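Local structure of pectinesterase A (2NTP) at residues A[83-88]-A[129-134]. The protein hydrolyses the methyl esters of pectin's galacturonate units, releasing methanol, probably the first step in the maceration and soft-rotting of plant tissue. Sequence-based numbering, arbitrary orientation.
Sequences WGTAGS and QAVALY. With ADA (alpha-D-galactopyranuronic acid), chain C; ADA (alpha-D-galactopyranuronic acid), chain B; ADA (alpha-D-galactopyranuronic acid), chain D.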
loop_
_atom_site.group_PDB
_atom_site.type_symbol
_atom_site.label_atom_id
_atom_site.label_comp_id
_atom_site.label_asym_id
_atom_site.label_seq_id
_atom_site.Cartn_x
_atom_site.Cartn_y
_atom_site.Cartn_z
ATOM N N TRP A 83 8.870 -5.596 15.733
ATOM C CA TRP A 83 7.480 -5.393 15.325
ATOM C C TRP A 83 7.114 -6.263 14.122
ATOM O O TRP A 83 6.003 -6.806 14.053
ATOM C CB TRP A 83 7.222 -3.920 15.006
ATOM C CG TRP A 83 6.990 -3.073 16.216
ATOM C CD1 TRP A 83 7.893 -2.249 16.825
ATOM C CD2 TRP A 83 5.774 -2.963 16.968
ATOM N NE1 TRP A 83 7.313 -1.630 17.910
ATOM C CE2 TRP A 83 6.014 -2.052 18.021
ATOM C CE3 TRP A 83 4.503 -3.546 16.855
ATOM C CZ2 TRP A 83 5.033 -1.712 18.960
ATOM C CZ3 TRP A 83 3.525 -3.207 17.791
ATOM C CH2 TRP A 83 3.799 -2.298 18.827
ATOM N N GLY A 84 8.051 -6.396 13.185
ATOM C CA GLY A 84 7.809 -7.109 11.937
ATOM C C GLY A 84 7.047 -6.240 10.954
ATOM O O GLY A 84 6.585 -5.157 11.311
ATOM N N THR A 85 6.897 -6.725 9.724
ATOM C CA THR A 85 6.288 -5.933 8.645
ATOM C C THR A 85 4.815 -5.594 8.908
ATOM O O THR A 85 4.445 -4.411 8.934
ATOM C CB THR A 85 6.479 -6.604 7.273
ATOM O OG1 THR A 85 7.882 -6.736 7.009
ATOM C CG2 THR A 85 5.849 -5.771 6.156
ATOM N N ALA A 86 3.988 -6.618 9.120
ATOM C CA ALA A 86 2.597 -6.390 9.513
ATOM C C ALA A 86 2.518 -5.465 10.738
ATOM O O ALA A 86 1.783 -4.468 10.733
ATOM C CB ALA A 86 1.881 -7.719 9.772
ATOM N N GLY A 87 3.320 -5.775 11.758
ATOM C CA GLY A 87 3.330 -5.027 13.015
ATOM C C GLY A 87 3.778 -3.580 12.939
ATOM O O GLY A 87 3.539 -2.811 13.870
ATOM N N SER A 88 4.417 -3.201 11.834
ATOM C CA SER A 88 4.964 -1.848 11.674
ATOM C C SER A 88 3.928 -0.814 11.235
ATOM O O SER A 88 4.217 0.387 11.216
ATOM C CB SER A 88 6.106 -1.860 10.652
ATOM O OG SER A 88 5.603 -1.944 9.323
ATOM N N GLN A 129 11.334 -2.429 6.178
ATOM C CA GLN A 129 9.931 -2.251 5.810
ATOM C C GLN A 129 9.232 -1.415 6.877
ATOM O O GLN A 129 9.498 -1.557 8.068
ATOM C CB GLN A 129 9.204 -3.577 5.534
ATOM C CG GLN A 129 9.581 -4.771 6.373
ATOM C CD GLN A 129 10.928 -5.385 6.020
ATOM O OE1 GLN A 129 11.874 -5.193 6.738
ATOM N NE2 GLN A 129 11.003 -6.141 4.923
ATOM N N ALA A 130 8.368 -0.508 6.435
ATOM C CA ALA A 130 7.676 0.391 7.348
ATOM C C ALA A 130 6.342 0.787 6.722
ATOM O O ALA A 130 6.246 1.738 5.938
ATOM C CB ALA A 130 8.542 1.613 7.667
ATOM N N VAL A 131 5.318 0.024 7.079
ATOM C CA VAL A 131 3.998 0.116 6.459
ATOM C C VAL A 131 3.213 1.338 6.946
ATOM O O VAL A 131 3.157 1.604 8.143
ATOM C CB VAL A 131 3.195 -1.178 6.729
ATOM C CG1 VAL A 131 1.805 -1.101 6.097
ATOM C CG2 VAL A 131 3.946 -2.404 6.211
ATOM N N ALA A 132 2.604 2.071 6.012
ATOM C CA ALA A 132 1.706 3.172 6.368
ATOM C C ALA A 132 0.296 2.646 6.633
ATOM O O ALA A 132 -0.307 2.950 7.663
ATOM C CB ALA A 132 1.686 4.246 5.263
ATOM N N LEU A 133 -0.203 1.833 5.705
ATOM C CA LEU A 133 -1.553 1.285 5.772
ATOM C C LEU A 133 -1.551 -0.202 5.459
ATOM O O LEU A 133 -0.973 -0.635 4.456
ATOM C CB LEU A 133 -2.457 2.027 4.783
ATOM C CG LEU A 133 -3.896 1.552 4.586
ATOM C CD1 LEU A 133 -4.706 1.704 5.876
ATOM C CD2 LEU A 133 -4.523 2.354 3.438
ATOM N N TYR A 134 -2.215 -0.972 6.316
ATOM C CA TYR A 134 -2.307 -2.418 6.174
ATOM C C TYR A 134 -3.781 -2.783 6.208
ATOM O O TYR A 134 -4.465 -2.505 7.186
ATOM C CB TYR A 134 -1.547 -3.096 7.320
ATOM C CG TYR A 134 -1.605 -4.616 7.411
ATOM C CD1 TYR A 134 -1.799 -5.416 6.283
ATOM C CD2 TYR A 134 -1.415 -5.254 8.641
ATOM C CE1 TYR A 134 -1.825 -6.811 6.386
ATOM C CE2 TYR A 134 -1.436 -6.632 8.748
ATOM C CZ TYR A 134 -1.643 -7.402 7.626
ATOM O OH TYR A 134 -1.664 -8.778 7.752
HETATM C C1 ADA C . 6.963 -12.386 5.951
HETATM C C2 ADA C . 5.684 -13.154 5.619
HETATM C C3 ADA C . 4.468 -12.224 5.635
HETATM C C4 ADA C . 4.400 -11.430 6.944
HETATM C C5 ADA C . 5.729 -10.713 7.176
HETATM C C6 ADA C . 5.738 -9.953 8.476
HETATM O O2 ADA C . 5.835 -13.742 4.325
HETATM O O3 ADA C . 3.260 -12.971 5.415
HETATM O O4 ADA C . 4.161 -12.304 8.057
HETATM O O5 ADA C . 6.802 -11.667 7.179
HETATM O O6B ADA C . 4.745 -9.258 8.783
HETATM O O6A ADA C . 6.748 -10.046 9.202
HETATM C C1 ADA B . 8.483 -9.290 2.431
HETATM C C2 ADA B . 7.969 -8.792 3.788
HETATM C C3 ADA B . 8.744 -9.473 4.912
HETATM C C4 ADA B . 8.662 -10.993 4.769
HETATM C C5 ADA B . 9.176 -11.410 3.390
HETATM C C6 ADA B . 9.055 -12.895 3.208
HETATM O O2 ADA B . 8.128 -7.372 3.901
HETATM O O3 ADA B . 8.260 -9.045 6.191
HETATM O O4 ADA B . 7.310 -11.446 4.915
HETATM O O5 ADA B . 8.451 -10.726 2.351
HETATM O O6B ADA B . 8.375 -13.331 2.250
HETATM O O6A ADA B . 9.646 -13.637 4.029
HETATM C C1 ADA D . 12.966 -7.664 1.597
HETATM C C2 ADA D . 12.710 -9.150 1.828
HETATM C C3 ADA D . 11.651 -9.655 0.846
HETATM C C4 ADA D . 10.396 -8.782 0.929
HETATM C C5 ADA D . 10.779 -7.326 0.654
HETATM C C6 ADA D . 9.614 -6.371 0.716
HETATM O O2 ADA D . 13.940 -9.868 1.667
HETATM O O3 ADA D . 11.341 -11.027 1.127
HETATM O O4 ADA D . 9.849 -8.864 2.251
HETATM O O5 ADA D . 11.742 -6.924 1.640
HETATM O O6B ADA D . 8.525 -6.643 0.150
HETATM O O6A ADA D . 9.801 -5.307 1.340
#
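Gln-129 begins the segment 129-134 with its CB pointing toward the segment 83-88. Its CG is tucked over the backbone, flanked by both N and C (chi1 36°), and a bend at chi2 carries the amide past Thr-85, whose side chain it crosses at about a right angle. NE2 then donates to O2 of the chain B galacturonate (3.3 Å). The same sugar is held by Thr-85, whose OG1, anti to its own carbonyl carbon, shares a very short hydrogen bond with O3, although OG1 is modelled too close to Gln-129 CG, so its place is less sure. The two substrate-binding side chains thus address the adjacent O2 and O3 hydroxyls of one sugar ring, and Gln-129 also touches the proton donor Asp-154. Ala-130 CA lies 3.7 Å from Ser-88 OG, its methyl pointing away from the turn. At Val-131 the segments are pinned together: its N-H points almost straight (176°) at Ser-88 OG, 3.0 Å away. That hydroxyl is oriented by its own donation, in the carbonyl plane, to a lone pair of Thr-85 O (2.8 Å from OG), which also accepts from Ser-88 N. Val-131 CG2 packs 3.4 Å from Thr-85 O, the carbonyl oxygen that accepts both bonds. In the right-handed parallel beta-helix of pectinesterases, the segment here enters strand 133-135, which lies between strands 91-93 and 156-158 of a parallel sheet, while the short helical turn 84-87 borders the substrate cleft. Two successive backbone N-H groups of that turn meet the carboxylate of the chain C galacturonate: Ala-86 N donates to O6B (2.8 Å, 174°), Thr-85 N only weakly to O6A. Tyr-134, with CG anti to its backbone N, completes the contact by setting CE2 of its ring 3.6 Å from the Ala-86 methyl CB; the ring also stacks with that of Tyr-157.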